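Local coordinates for uncharacterized protein (PDB 3B77) that is of unknown function but carries a bacterial pleckstrin-homology domain, extended by a long helical region probably involved in oligomerisation, at residues I4-H9 with D102-Q107; A16-Y21 with V49-E54; K29-I34 with F43-L48; Y66-Y71 with K181-F186. All coordinates share one frame; numbering follows the deposited sequence.

Contact 1: residues I4-H9 with D102-Q107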
# COMPACT_ATOMS: atom_id res chain seq x y z
N ILE A 4 -22.88 58.12 -28.23
CA ILE A 4 -21.60 58.51 -28.87
C ILE A 4 -20.73 59.46 -28.03
O ILE A 4 -21.20 60.49 -27.53
CB ILE A 4 -21.83 59.08 -30.30
CG1 ILE A 4 -22.27 57.94 -31.27
CG2 ILE A 4 -20.54 59.73 -30.86
CD1 ILE A 4 -23.44 56.97 -30.77
N GLY A 5 -19.44 59.12 -27.89
CA GLY A 5 -18.56 59.82 -26.97
C GLY A 5 -17.45 60.66 -27.55
O GLY A 5 -17.09 60.50 -28.70
N GLN A 6 -16.91 61.54 -26.71
CA GLN A 6 -15.85 62.47 -27.09
C GLN A 6 -14.59 62.23 -26.27
O GLN A 6 -14.65 62.18 -25.05
CB GLN A 6 -16.29 63.93 -26.87
CG GLN A 6 -17.60 64.37 -27.57
CD GLN A 6 -17.49 64.45 -29.07
OE1 GLN A 6 -16.51 64.95 -29.61
NE2 GLN A 6 -18.50 63.96 -29.76
N VAL A 7 -13.46 62.11 -26.95
CA VAL A 7 -12.19 62.06 -26.28
C VAL A 7 -11.91 63.45 -25.72
O VAL A 7 -11.91 64.44 -26.47
CB VAL A 7 -11.06 61.65 -27.24
CG1 VAL A 7 -9.71 61.67 -26.52
CG2 VAL A 7 -11.35 60.27 -27.83
N ILE A 8 -11.70 63.53 -24.41
CA ILE A 8 -11.45 64.79 -23.75
C ILE A 8 -9.95 65.09 -23.77
O ILE A 8 -9.13 64.19 -23.64
CB ILE A 8 -11.95 64.75 -22.29
CG1 ILE A 8 -13.43 64.33 -22.20
CG2 ILE A 8 -11.69 66.07 -21.61
CD1 ILE A 8 -14.40 65.10 -23.06
N HIS A 9 -9.60 66.36 -23.93
CA HIS A 9 -8.22 66.80 -23.93
C HIS A 9 -7.74 66.86 -22.47
O HIS A 9 -8.51 67.22 -21.59
CB HIS A 9 -8.14 68.19 -24.58
CG HIS A 9 -6.75 68.66 -24.85
ND1 HIS A 9 -5.98 69.30 -23.90
CD2 HIS A 9 -5.98 68.59 -25.96
CE1 HIS A 9 -4.80 69.59 -24.41
NE2 HIS A 9 -4.78 69.17 -25.66
N ASP A 102 -18.50 53.73 -28.10
CA ASP A 102 -18.59 54.43 -29.40
C ASP A 102 -18.01 55.83 -29.27
O ASP A 102 -18.35 56.55 -28.34
CB ASP A 102 -20.03 54.53 -29.88
CG ASP A 102 -20.57 53.20 -30.38
OD1 ASP A 102 -19.88 52.55 -31.21
OD2 ASP A 102 -21.68 52.79 -29.97
N VAL A 103 -17.13 56.21 -30.20
CA VAL A 103 -16.41 57.46 -30.12
C VAL A 103 -16.48 58.20 -31.46
O VAL A 103 -16.41 57.58 -32.52
CB VAL A 103 -14.93 57.23 -29.72
CG1 VAL A 103 -14.21 58.54 -29.54
CG2 VAL A 103 -14.84 56.43 -28.46
N ASP A 104 -16.59 59.52 -31.37
CA ASP A 104 -16.61 60.41 -32.52
C ASP A 104 -15.49 60.05 -33.49
O ASP A 104 -14.31 60.14 -33.14
CB ASP A 104 -16.42 61.86 -32.03
CG ASP A 104 -16.67 62.91 -33.12
OD1 ASP A 104 -16.50 62.64 -34.34
OD2 ASP A 104 -17.02 64.04 -32.71
N LYS A 105 -15.87 59.66 -34.72
CA LYS A 105 -14.88 59.25 -35.72
C LYS A 105 -13.83 60.30 -35.97
O LYS A 105 -12.73 59.97 -36.41
CB LYS A 105 -15.53 58.83 -37.04
CG LYS A 105 -16.23 59.95 -37.80
CD LYS A 105 -16.97 59.43 -39.06
CE LYS A 105 -16.11 59.45 -40.33
NZ LYS A 105 -16.83 58.96 -41.58
N LYS A 106 -14.17 61.56 -35.72
CA LYS A 106 -13.20 62.65 -35.85
C LYS A 106 -11.94 62.38 -35.03
O LYS A 106 -10.84 62.71 -35.46
CB LYS A 106 -13.80 64.01 -35.44
CG LYS A 106 -14.83 64.64 -36.43
N GLN A 107 -12.10 61.75 -33.88
CA GLN A 107 -10.97 61.55 -32.98
C GLN A 107 -10.34 60.17 -33.09
O GLN A 107 -9.70 59.72 -32.16
CB GLN A 107 -11.43 61.82 -31.55
CG GLN A 107 -11.90 63.24 -31.31
CD GLN A 107 -12.83 63.34 -30.15
OE1 GLN A 107 -13.85 62.66 -30.09
NE2 GLN A 107 -12.51 64.22 -29.22
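Gln6 and Gln107 meet across 4-9 and 102-107 at about a right angle, with their amide planes 31° apart. Gln107 runs past Val7 in the opposite direction and lays its amide against the backbone there. Val7 N gives a weak hydrogen bond to Gln107 OE1 (3.2 Å). Val7 CG2 meets Val103 CG1 at 3.8 Å. Gln6 starts out away from 102-107, but a bend at chi2 (-69°) swings CD back toward Asp104. Gln6 NE2 then makes a weak bond to Asp104 OD2 (3.3 Å), with the amide turned 80° from the carboxylate. The other oxygen, Asp104 OD1, is met from above its plane by Lys106 N at 2.9 Å, an Asx turn. An alanine at Asp104 would probably leave Gln6 NE2 and Lys106 N without these acceptors and set the turn before helix 108-146 freer to move. Beside these groups Gly5 bridges Val103: Gly5 N bonds Asp102 O (2.8 Å) and Asp104 N bonds Gly5 O (2.9 Å). This single bridge ties edge strand 6-7 of one sheet to edge strand 97-104 of the other. Two short backbone bonds, the one from Asp104 N the straighter, thus carry the join, and the side-chain amides add weaker polar links.

Contact 2: residues A16-Y21 with V49-E54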
# COMPACT_ATOMS: atom_id res chain seq x y z
N ALA A 16 -13.70 67.33 -15.36
CA ALA A 16 -14.58 66.17 -15.56
C ALA A 16 -15.09 65.62 -14.25
O ALA A 16 -14.38 65.65 -13.24
CB ALA A 16 -13.85 65.09 -16.32
N ALA A 17 -16.31 65.09 -14.28
CA ALA A 17 -16.91 64.48 -13.09
C ALA A 17 -16.02 63.35 -12.54
O ALA A 17 -15.88 63.19 -11.33
CB ALA A 17 -18.32 63.97 -13.41
N ALA A 18 -15.41 62.60 -13.45
CA ALA A 18 -14.55 61.47 -13.12
C ALA A 18 -13.34 61.83 -12.23
O ALA A 18 -12.90 61.01 -11.45
CB ALA A 18 -14.08 60.80 -14.40
N ASP A 19 -12.83 63.05 -12.35
CA ASP A 19 -11.63 63.48 -11.62
C ASP A 19 -11.85 63.46 -10.10
O ASP A 19 -10.90 63.33 -9.35
CB ASP A 19 -11.21 64.88 -12.08
CG ASP A 19 -9.75 65.22 -11.76
OD1 ASP A 19 -8.84 64.55 -12.28
OD2 ASP A 19 -9.49 66.21 -11.04
N ASP A 20 -13.09 63.60 -9.66
CA ASP A 20 -13.40 63.57 -8.24
C ASP A 20 -13.19 62.19 -7.60
O ASP A 20 -12.97 62.09 -6.38
CB ASP A 20 -14.84 64.00 -8.01
CG ASP A 20 -15.04 65.48 -8.23
OD1 ASP A 20 -14.16 66.25 -7.78
OD2 ASP A 20 -16.06 65.86 -8.85
N TYR A 21 -13.25 61.15 -8.44
CA TYR A 21 -13.15 59.78 -7.98
C TYR A 21 -11.78 59.19 -8.23
O TYR A 21 -11.54 58.05 -7.88
CB TYR A 21 -14.26 58.94 -8.62
CG TYR A 21 -15.60 59.58 -8.39
CD1 TYR A 21 -16.26 59.43 -7.18
CD2 TYR A 21 -16.19 60.39 -9.36
CE1 TYR A 21 -17.48 60.04 -6.94
CE2 TYR A 21 -17.41 60.99 -9.14
CZ TYR A 21 -18.06 60.81 -7.92
OH TYR A 21 -19.28 61.41 -7.67
N VAL A 49 -12.23 53.84 -14.29
CA VAL A 49 -13.24 54.48 -13.47
C VAL A 49 -14.34 54.82 -14.46
O VAL A 49 -14.09 55.44 -15.46
CB VAL A 49 -12.68 55.71 -12.74
CG1 VAL A 49 -13.75 56.44 -11.98
CG2 VAL A 49 -11.55 55.29 -11.82
N HIS A 50 -15.53 54.30 -14.20
CA HIS A 50 -16.66 54.44 -15.09
C HIS A 50 -17.87 54.93 -14.32
O HIS A 50 -18.31 54.30 -13.35
CB HIS A 50 -16.96 53.09 -15.72
CG HIS A 50 -18.23 53.05 -16.51
ND1 HIS A 50 -19.08 51.96 -16.50
CD2 HIS A 50 -18.81 53.98 -17.32
CE1 HIS A 50 -20.11 52.21 -17.29
NE2 HIS A 50 -19.97 53.43 -17.79
N LEU A 51 -18.38 56.07 -14.76
CA LEU A 51 -19.60 56.67 -14.25
C LEU A 51 -20.73 56.26 -15.21
O LEU A 51 -20.83 56.80 -16.29
CB LEU A 51 -19.43 58.19 -14.21
CG LEU A 51 -18.46 58.83 -13.20
CD1 LEU A 51 -17.00 58.33 -13.38
CD2 LEU A 51 -18.50 60.35 -13.31
N ASP A 52 -21.55 55.29 -14.82
CA ASP A 52 -22.57 54.70 -15.70
C ASP A 52 -23.92 55.37 -15.53
O ASP A 52 -24.52 55.28 -14.46
CB ASP A 52 -22.71 53.20 -15.39
CG ASP A 52 -23.73 52.45 -16.29
OD1 ASP A 52 -24.38 53.03 -17.20
OD2 ASP A 52 -23.89 51.24 -16.07
N GLY A 53 -24.40 56.03 -16.59
CA GLY A 53 -25.74 56.61 -16.60
C GLY A 53 -26.71 55.66 -17.27
O GLY A 53 -26.73 55.55 -18.50
N GLU A 54 -27.53 54.98 -16.46
CA GLU A 54 -28.54 54.03 -16.96
C GLU A 54 -29.93 54.70 -17.16
O GLU A 54 -30.97 54.02 -17.12
CB GLU A 54 -28.63 52.83 -16.01
CG GLU A 54 -29.21 53.17 -14.63
CD GLU A 54 -28.63 52.35 -13.48
OE1 GLU A 54 -27.75 51.49 -13.71
OE2 GLU A 54 -29.05 52.59 -12.32
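The loop before strand 30-35 lies over one face of the five-stranded sheet, where Ala17, Ala18 and Tyr21 meet Leu51 and Val49 of strand 47-52. Leu51 is at the centre, and its two methyls touch neighbouring alanines. Leu51 CD2 rests on Ala17 CB at 3.6 Å and lies 3.8 Å from Ala18 N. Leu51 CD1 faces Ala18 CB at 4.0 Å. The Tyr21 ring comes in obliquely, with CE2 4.4 Å from Leu51 CD2. Tyr21 CB sits 4.2 Å from Val49 CG1. The side chains that meet here do so through carbon atoms alone. In the PH fold two sheets pack face to face, and 16-21 covers the face of this sheet turned away from its partner. His50, between Val49 and Leu51, points the other way; its ring stacks on Tyr41 and meets Tyr99 of the second sheet edge-to-face. Residues 17-20 have helical backbone angles, and bonds such as Tyr21 N to Ala18 O (3.0 Å) keep the turns compact. Ala18 N donates a hydrogen bond to Glu40 of strand 39-44. An alanine in place of Leu51 would probably open a gap beneath Ala17 and Ala18 and leave the Tyr21 ring with less to rest on. One face of that ring carries Asp20 CB, 4.0 Å above the plane and toward the rim. Tyr21 also packs on Leu63 of strand 62-67 and on Thr80 of the second subunit.

Contact 3: residues K29-I34 with F43-L48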
# COMPACT_ATOMS: atom_id res chain seq x y z
N LYS A 29 -3.34 58.87 -11.91
CA LYS A 29 -3.31 59.89 -12.93
C LYS A 29 -4.16 59.45 -14.13
O LYS A 29 -4.12 58.30 -14.53
CB LYS A 29 -1.84 60.14 -13.27
CG LYS A 29 -1.57 60.89 -14.56
CD LYS A 29 -0.10 61.31 -14.69
CE LYS A 29 0.21 61.73 -16.12
NZ LYS A 29 -0.86 62.58 -16.65
N ILE A 30 -4.96 60.37 -14.69
CA ILE A 30 -5.84 60.06 -15.83
C ILE A 30 -5.06 60.15 -17.12
O ILE A 30 -4.41 61.14 -17.37
CB ILE A 30 -7.01 61.04 -15.97
CG1 ILE A 30 -7.83 61.13 -14.68
CG2 ILE A 30 -7.91 60.62 -17.09
CD1 ILE A 30 -8.93 62.19 -14.70
N TYR A 31 -5.12 59.09 -17.93
CA TYR A 31 -4.42 59.04 -19.22
C TYR A 31 -5.36 59.10 -20.41
O TYR A 31 -4.92 59.37 -21.52
CB TYR A 31 -3.57 57.78 -19.31
CG TYR A 31 -2.29 57.87 -18.52
CD1 TYR A 31 -2.25 57.49 -17.19
CD2 TYR A 31 -1.11 58.33 -19.11
CE1 TYR A 31 -1.10 57.57 -16.46
CE2 TYR A 31 0.06 58.42 -18.37
CZ TYR A 31 0.05 58.02 -17.04
OH TYR A 31 1.18 58.08 -16.27
N PHE A 32 -6.64 58.86 -20.21
CA PHE A 32 -7.57 58.87 -21.33
C PHE A 32 -8.97 58.96 -20.81
O PHE A 32 -9.35 58.20 -19.93
CB PHE A 32 -7.40 57.60 -22.15
CG PHE A 32 -7.70 57.78 -23.61
CD1 PHE A 32 -9.00 57.63 -24.11
CD2 PHE A 32 -6.69 58.12 -24.50
CE1 PHE A 32 -9.27 57.81 -25.46
CE2 PHE A 32 -6.95 58.28 -25.83
CZ PHE A 32 -8.24 58.13 -26.31
N LEU A 33 -9.74 59.91 -21.32
CA LEU A 33 -11.11 60.11 -20.86
C LEU A 33 -12.00 60.25 -22.09
O LEU A 33 -11.63 60.92 -23.06
CB LEU A 33 -11.20 61.32 -19.94
CG LEU A 33 -12.53 61.72 -19.28
CD1 LEU A 33 -13.17 60.64 -18.46
CD2 LEU A 33 -12.26 62.89 -18.41
N ILE A 34 -13.12 59.54 -22.05
CA ILE A 34 -14.13 59.57 -23.08
C ILE A 34 -15.40 59.94 -22.35
O ILE A 34 -15.79 59.27 -21.37
CB ILE A 34 -14.32 58.21 -23.75
CG1 ILE A 34 -13.06 57.80 -24.52
CG2 ILE A 34 -15.56 58.24 -24.66
CD1 ILE A 34 -13.07 56.37 -25.01
N PHE A 43 -9.67 56.26 -17.95
CA PHE A 43 -8.59 55.28 -17.92
C PHE A 43 -7.38 55.88 -17.21
O PHE A 43 -6.77 56.80 -17.72
CB PHE A 43 -8.19 54.86 -19.33
CG PHE A 43 -9.28 54.16 -20.09
CD1 PHE A 43 -10.25 54.88 -20.77
CD2 PHE A 43 -9.34 52.78 -20.11
CE1 PHE A 43 -11.25 54.23 -21.49
CE2 PHE A 43 -10.30 52.13 -20.81
CZ PHE A 43 -11.28 52.85 -21.51
N THR A 44 -7.05 55.33 -16.05
CA THR A 44 -5.91 55.80 -15.25
C THR A 44 -4.82 54.74 -15.26
O THR A 44 -5.01 53.65 -15.86
CB THR A 44 -6.30 56.07 -13.76
OG1 THR A 44 -6.31 54.84 -13.03
CG2 THR A 44 -7.66 56.75 -13.64
N ASN A 45 -3.70 55.06 -14.61
CA ASN A 45 -2.60 54.12 -14.47
C ASN A 45 -2.95 52.91 -13.63
O ASN A 45 -2.36 51.85 -13.79
CB ASN A 45 -1.35 54.79 -13.90
CG ASN A 45 -1.61 55.49 -12.60
OD1 ASN A 45 -2.64 56.11 -12.43
ND2 ASN A 45 -0.68 55.39 -11.69
N LEU A 46 -3.94 53.05 -12.75
CA LEU A 46 -4.32 51.98 -11.86
C LEU A 46 -5.62 51.27 -12.21
O LEU A 46 -5.78 50.10 -11.84
CB LEU A 46 -4.46 52.50 -10.43
CG LEU A 46 -3.29 53.29 -9.86
CD1 LEU A 46 -3.74 53.97 -8.56
CD2 LEU A 46 -1.99 52.45 -9.64
N ALA A 47 -6.55 51.96 -12.88
CA ALA A 47 -7.91 51.41 -13.07
C ALA A 47 -8.71 52.09 -14.16
O ALA A 47 -8.30 53.15 -14.69
CB ALA A 47 -8.71 51.54 -11.77
N LEU A 48 -9.84 51.43 -14.49
CA LEU A 48 -10.93 52.02 -15.28
C LEU A 48 -12.01 52.53 -14.27
O LEU A 48 -12.62 51.76 -13.50
CB LEU A 48 -11.55 51.02 -16.28
CG LEU A 48 -12.87 51.46 -16.95
CD1 LEU A 48 -12.71 52.74 -17.80
CD2 LEU A 48 -13.51 50.31 -17.77
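Tyr31 and Phe32 both face Phe43, and Phe43 O takes both of their amides. Tyr31 N bonds it at 2.8 Å, in the carbonyl plane. Phe32 N adds a weak bond to the same Phe43 O at 3.2 Å. In return Phe43 N bonds Phe32 O at 2.8 Å. That same Phe32 O also lies in the plane of the Phe43 ring, at its edge, 3.5 Å from Phe43 CD1. Further along, Asn45 grips the backbone of Lys29 twice. Asn45 OD1 accepts from Lys29 N at 2.9 Å, with the donor above the carbonyl plane, and Asn45 N bonds Lys29 O. The side chain can reach because Asn45 CG sits between its own backbone N and carbonyl carbon (chi1 55°). Tyr31 CE1 lies 3.8 Å from Asn45 CB, the ring and amide planes 55° apart. The next shell fixes these groups. Leu48 CD1 sits 3.8 Å above the Phe43 ring, over its centre. Thr44 OG1 accepts from Leu46 N and, at 2.9 Å, from Ala47 N, so the turn into strand 47-52 is held by an ST motif; it also bonds Glu28. Asn45 ND2 has a weak bond to Asp182. Phe32 and Phe43 point to one face of the sheet and pack on Leu114 of helix 108-146. Ile30 and Thr44 point to the other. The extra residue at Tyr31 and Phe32 makes this a classic beta bulge, set in the hairpin of strands 30-35 and 39-44 of the PH domain.

Contact 4: residues Y66-Y71 with K181-F186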
# COMPACT_ATOMS: atom_id res chain seq x y z
N TYR A 66 -12.47 49.53 -11.55
CA TYR A 66 -11.90 48.24 -11.87
C TYR A 66 -10.40 48.40 -11.94
O TYR A 66 -9.87 48.73 -12.98
CB TYR A 66 -12.45 47.71 -13.20
CG TYR A 66 -13.96 47.57 -13.25
CD1 TYR A 66 -14.61 46.62 -12.47
CD2 TYR A 66 -14.73 48.37 -14.08
CE1 TYR A 66 -16.01 46.47 -12.50
CE2 TYR A 66 -16.12 48.23 -14.12
CZ TYR A 66 -16.76 47.28 -13.33
OH TYR A 66 -18.15 47.13 -13.36
N PRO A 67 -9.72 48.19 -10.81
CA PRO A 67 -8.25 48.21 -10.82
C PRO A 67 -7.75 47.08 -11.69
O PRO A 67 -8.24 45.95 -11.59
CB PRO A 67 -7.88 47.97 -9.35
CG PRO A 67 -9.09 48.38 -8.58
CD PRO A 67 -10.23 47.94 -9.45
N TYR A 68 -6.80 47.37 -12.57
CA TYR A 68 -6.31 46.38 -13.54
C TYR A 68 -5.84 45.12 -12.83
O TYR A 68 -6.10 43.99 -13.32
CB TYR A 68 -5.17 46.95 -14.40
CG TYR A 68 -5.52 48.26 -15.07
CD1 TYR A 68 -6.70 48.40 -15.79
CD2 TYR A 68 -4.67 49.35 -14.99
CE1 TYR A 68 -7.03 49.61 -16.41
CE2 TYR A 68 -4.97 50.53 -15.61
CZ TYR A 68 -6.15 50.68 -16.32
OH TYR A 68 -6.45 51.89 -16.91
N ALA A 69 -5.15 45.33 -11.70
CA ALA A 69 -4.60 44.25 -10.86
C ALA A 69 -5.61 43.20 -10.44
O ALA A 69 -5.24 42.07 -10.27
CB ALA A 69 -3.91 44.81 -9.62
N HIS A 70 -6.87 43.57 -10.27
CA HIS A 70 -7.91 42.62 -9.87
C HIS A 70 -8.89 42.34 -10.99
O HIS A 70 -9.68 41.40 -10.89
CB HIS A 70 -8.69 43.15 -8.66
CG HIS A 70 -7.81 43.48 -7.50
ND1 HIS A 70 -7.00 42.53 -6.89
CD2 HIS A 70 -7.57 44.65 -6.85
CE1 HIS A 70 -6.31 43.11 -5.92
NE2 HIS A 70 -6.63 44.39 -5.87
N TYR A 71 -8.89 43.18 -12.03
CA TYR A 71 -9.78 42.99 -13.18
C TYR A 71 -8.94 43.05 -14.44
O TYR A 71 -8.69 44.12 -14.97
CB TYR A 71 -10.85 44.07 -13.20
CG TYR A 71 -11.72 44.08 -11.99
CD1 TYR A 71 -12.82 43.26 -11.92
CD2 TYR A 71 -11.45 44.89 -10.93
CE1 TYR A 71 -13.62 43.24 -10.82
CE2 TYR A 71 -12.24 44.88 -9.82
CZ TYR A 71 -13.32 44.05 -9.76
OH TYR A 71 -14.14 44.02 -8.63
N LYS A 181 0.27 46.47 -10.49
CA LYS A 181 -0.82 47.40 -10.25
C LYS A 181 -0.87 48.54 -11.25
O LYS A 181 -1.95 48.94 -11.70
CB LYS A 181 -0.70 47.95 -8.81
CG LYS A 181 -1.30 47.00 -7.80
CD LYS A 181 -0.82 47.20 -6.38
CE LYS A 181 -1.83 46.56 -5.37
NZ LYS A 181 -2.54 45.32 -5.90
N ASP A 182 0.32 49.02 -11.61
CA ASP A 182 0.49 50.21 -12.40
C ASP A 182 0.89 49.93 -13.87
O ASP A 182 1.85 49.22 -14.16
CB ASP A 182 1.56 51.06 -11.72
CG ASP A 182 1.53 52.48 -12.13
OD1 ASP A 182 1.16 52.79 -13.27
OD2 ASP A 182 1.89 53.30 -11.29
N PHE A 183 0.15 50.55 -14.78
CA PHE A 183 0.32 50.41 -16.20
C PHE A 183 0.38 51.78 -16.84
O PHE A 183 -0.00 51.96 -18.01
CB PHE A 183 -0.86 49.61 -16.77
CG PHE A 183 -0.81 48.13 -16.43
CD1 PHE A 183 -0.08 47.26 -17.21
CD2 PHE A 183 -1.53 47.62 -15.35
CE1 PHE A 183 -0.04 45.93 -16.91
CE2 PHE A 183 -1.50 46.27 -15.07
CZ PHE A 183 -0.75 45.43 -15.84
N GLY A 184 0.85 52.77 -16.08
CA GLY A 184 0.98 54.11 -16.61
C GLY A 184 1.90 54.16 -17.82
O GLY A 184 1.58 54.80 -18.82
N SER A 185 3.02 53.46 -17.74
CA SER A 185 4.03 53.48 -18.79
C SER A 185 3.46 52.96 -20.09
O SER A 185 3.92 53.33 -21.16
CB SER A 185 5.26 52.69 -18.38
OG SER A 185 4.92 51.39 -17.95
N PHE A 186 2.45 52.11 -20.00
CA PHE A 186 1.80 51.61 -21.20
C PHE A 186 0.96 52.69 -21.90
O PHE A 186 0.92 52.73 -23.12
CB PHE A 186 0.96 50.38 -20.88
CG PHE A 186 1.77 49.19 -20.52
CD1 PHE A 186 2.34 49.08 -19.28
CD2 PHE A 186 1.98 48.19 -21.43
CE1 PHE A 186 3.10 47.99 -18.96
CE2 PHE A 186 2.74 47.10 -21.10
CZ PHE A 186 3.30 47.00 -19.87
O HOH W 1 -4.33 48.17 -10.64
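Ala69 and Lys181 bring their CA atoms within 5.0 Å, where the turn after strand 62-67 meets the lead-in to helix 184-191. A water spans the two backbones. It accepts from Ala69 N at 3.1 Å and donates to Lys181 O at 2.7 Å. Tyr68 and Phe183 carry the aromatic part. They slide past each other in opposite directions, with their ring planes 80° apart. Tyr68 CD2 meets Phe183 CD2 at 3.6 Å, and Tyr68 CB lies 3.8 Å from Phe183 CE2. Phe183 packs further on Ile121 and Gln125 of helix 108-146. The Tyr68 hydroxyl reaches beyond the pair and is hydrogen-bonded to Thr44 O and Tyr187 OH. Lys181 leaves its backbone heading away from 66-71, yet Lys181 CG still rests on Ala69 CB at 3.9 Å. A bend at chi4 (33°) puts Lys181 NZ 4.2 Å from His70 NE2, obliquely to the imidazole. NZ itself makes a salt bridge to Glu127 of the second subunit, and the His70 ring meets Tyr126 of that subunit edge-to-face. Asp182 OD1 takes Gly184 N at 2.8 Å, an Asx turn at the start of the helix. The contact therefore joins the PH domain to the C-terminal helix by aromatic packing and one bridging water. The ammonium of Lys181 would probably make protonation of nearby His70 less easy, though the carboxylate of Glu127 of the second subunit should offset part of this effect.

Contacts 1, 2 and 3 lie wholly in the PH domain, and contact 4 ties it to the C-terminal helix 184-191. All four reach the five-stranded sheet. Along the chain contact 3 is nested in the loop closed by contact 2, and both lie within that closed by contact 1; contact 4 crosses contact 1. Contacts 3 and 4 have centres about 9 Å apart and touch, as do contacts 2 and 3 at about 11 Å. Contacts 1 and 4 stand at far ends, about 23 Å between centres. Contact 1 closes the two sheets together, while contacts 2 and 4 also touch the second subunit, which is consistent with the domain taking part in assembly.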